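Local coordinates for glucanase (Clostridium thermocellum, PDB 5GXX), which probably hydrolyses beta-1,4-glucosidic bonds inside cellulose chains as a family 9 endoglucanase of the cellulosome, at residues P322-K325 and Q326-N330. The protein carries 1 engineered substitution. Numbering follows the deposited sequence.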
loop_
_atom_site.group_PDB
_atom_site.type_symbol
_atom_site.label_atom_id
_atom_site.label_comp_id
_atom_site.label_asym_id
_atom_site.label_seq_id
_atom_site.Cartn_x
_atom_site.Cartn_y
_atom_site.Cartn_z
ATOM N N PRO A 322 24.629 -18.389 66.502
ATOM C CA PRO A 322 23.200 -18.096 66.556
ATOM C C PRO A 322 22.829 -16.714 66.010
ATOM O O PRO A 322 21.829 -16.609 65.292
ATOM C CB PRO A 322 22.881 -18.186 68.053
ATOM C CG PRO A 322 23.920 -19.136 68.595
ATOM C CD PRO A 322 25.163 -18.793 67.818
ATOM N N ALA A 323 23.609 -15.685 66.338
ATOM C CA ALA A 323 23.311 -14.335 65.865
ATOM C C ALA A 323 23.441 -14.197 64.343
ATOM O O ALA A 323 22.577 -13.593 63.713
ATOM C CB ALA A 323 24.135 -13.274 66.605
ATOM N N LEU A 324 24.500 -14.760 63.763
ATOM C CA LEU A 324 24.659 -14.770 62.306
ATOM C C LEU A 324 23.557 -15.571 61.617
ATOM O O LEU A 324 22.996 -15.118 60.618
ATOM C CB LEU A 324 26.044 -15.278 61.878
ATOM C CG LEU A 324 27.299 -14.448 62.195
ATOM C CD1 LEU A 324 28.559 -15.230 61.833
ATOM C CD2 LEU A 324 27.325 -13.080 61.515
ATOM N N LYS A 325 23.239 -16.749 62.148
ATOM C CA LYS A 325 22.171 -17.565 61.582
ATOM C C LYS A 325 20.847 -16.811 61.531
ATOM O O LYS A 325 20.167 -16.815 60.503
ATOM C CB LYS A 325 21.985 -18.870 62.364
ATOM C CG LYS A 325 23.033 -19.909 62.073
ATOM C CD LYS A 325 23.006 -21.029 63.116
ATOM C CE LYS A 325 22.005 -22.109 62.757
ATOM N NZ LYS A 325 22.405 -22.989 61.619
ATOM N N GLN A 326 20.475 -16.165 62.633
ATOM C CA GLN A 326 19.218 -15.417 62.710
ATOM C C GLN A 326 19.212 -14.220 61.759
ATOM O O GLN A 326 18.226 -13.971 61.048
ATOM C CB GLN A 326 19.005 -14.933 64.142
ATOM C CG GLN A 326 17.722 -14.156 64.358
ATOM C CD GLN A 326 17.539 -13.794 65.813
ATOM O OE1 GLN A 326 17.917 -12.706 66.250
ATOM N NE2 GLN A 326 16.977 -14.721 66.579
ATOM N N LYS A 327 20.320 -13.490 61.738
ATOM C CA LYS A 327 20.418 -12.326 60.859
ATOM C C LYS A 327 20.283 -12.747 59.390
ATOM O O LYS A 327 19.562 -12.113 58.629
ATOM C CB LYS A 327 21.728 -11.571 61.093
ATOM C CG LYS A 327 22.044 -10.495 60.061
ATOM C CD LYS A 327 23.272 -9.651 60.388
ATOM C CE LYS A 327 24.538 -10.482 60.339
ATOM N NZ LYS A 327 25.722 -9.587 60.542
ATOM N N TYR A 328 20.979 -13.805 58.983
ATOM C CA TYR A 328 20.898 -14.181 57.571
ATOM C C TYR A 328 19.590 -14.848 57.181
ATOM O O TYR A 328 19.085 -14.596 56.085
ATOM C CB TYR A 328 22.100 -15.035 57.157
ATOM C CG TYR A 328 23.419 -14.325 57.336
ATOM C CD1 TYR A 328 23.574 -12.977 57.049
ATOM C CD2 TYR A 328 24.535 -15.026 57.784
ATOM C CE1 TYR A 328 24.780 -12.330 57.218
ATOM C CE2 TYR A 328 25.741 -14.395 57.954
ATOM C CZ TYR A 328 25.868 -13.053 57.684
ATOM O OH TYR A 328 27.095 -12.453 57.870
ATOM N N TYR A 329 19.049 -15.689 58.066
ATOM C CA TYR A 329 17.731 -16.290 57.857
ATOM C C TYR A 329 16.651 -15.210 57.737
ATOM O O TYR A 329 15.811 -15.281 56.843
ATOM C CB TYR A 329 17.370 -17.238 59.013
ATOM C CG TYR A 329 16.012 -17.894 58.873
ATOM C CD1 TYR A 329 14.844 -17.262 59.324
ATOM C CD2 TYR A 329 15.880 -19.146 58.271
ATOM C CE1 TYR A 329 13.591 -17.847 59.193
ATOM C CE2 TYR A 329 14.625 -19.738 58.143
ATOM C CZ TYR A 329 13.489 -19.086 58.607
ATOM O OH TYR A 329 12.256 -19.674 58.475
ATOM N N ASN A 330 16.657 -14.223 58.631
ATOM C CA ASN A 330 15.585 -13.220 58.620
ATOM C C ASN A 330 15.646 -12.393 57.334
ATOM O O ASN A 330 14.609 -12.082 56.724
ATOM C CB ASN A 330 15.736 -12.291 59.829
ATOM C CG ASN A 330 15.253 -12.915 61.132
ATOM O OD1 ASN A 330 14.608 -13.965 61.137
ATOM N ND2 ASN A 330 15.550 -12.237 62.245
#
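Gln-326 donates its backbone N-H to Pro-322 O at 3.0 Å, the earliest of the consecutive i+4 to i bonds in the first turns of helix 322-340. Its CB rests near the same carbonyl oxygen, while the remaining chain runs extended away from the first turn. Lys-327 N repeats the bond to Ala-323 O, and its side chain lies alongside that of Leu-324, both pointing the same way. A bend at chi3 (66°) interrupts the otherwise extended lysine and sets CE and NZ beside the Leu-324 methyl CD2, with NZ 4.0 Å from CD2. In family 9 glycosyl hydrolases the catalytic domain is an (alpha/alpha)6 barrel, and this helix start sits at the surface of that helical domain, held against helix 263-276 on one flank and helix 412-429 on another. Tyr-328 N reaches Leu-324 O at 2.9 Å with an N-H...O angle of 165°. With CG anti to its own carbonyl carbon (chi1 -60°), the Tyr-328 side chain runs side by side with that of Leu-324. Leu-324 O approaches the ring obliquely, 3.2 Å from CD2. Farther out, CE2 lies over Leu-324 CB, and the hydroxyl OH comes within 3.7 Å of Leu-324 CD2. Asp-274 OD1 on helix 263-276 takes both a salt bridge from Lys-327 NZ and a hydrogen bond from Tyr-328 OH, so one carboxylate oxygen ties both side chains to the neighbouring helix. Tyr-329 N continues the series on Lys-325 O (2.9 Å), which brings its CB to 3.2 Å from the same Lys-325 O. The phenol then leads away to helix 412-429, where its hydroxyl hydrogen-bonds Glu-428 OE1 and Tyr-429 OH, whereas Lys-325 NZ is hydrogen-bonded to the backbone oxygens of Ala-316 and Ile-319.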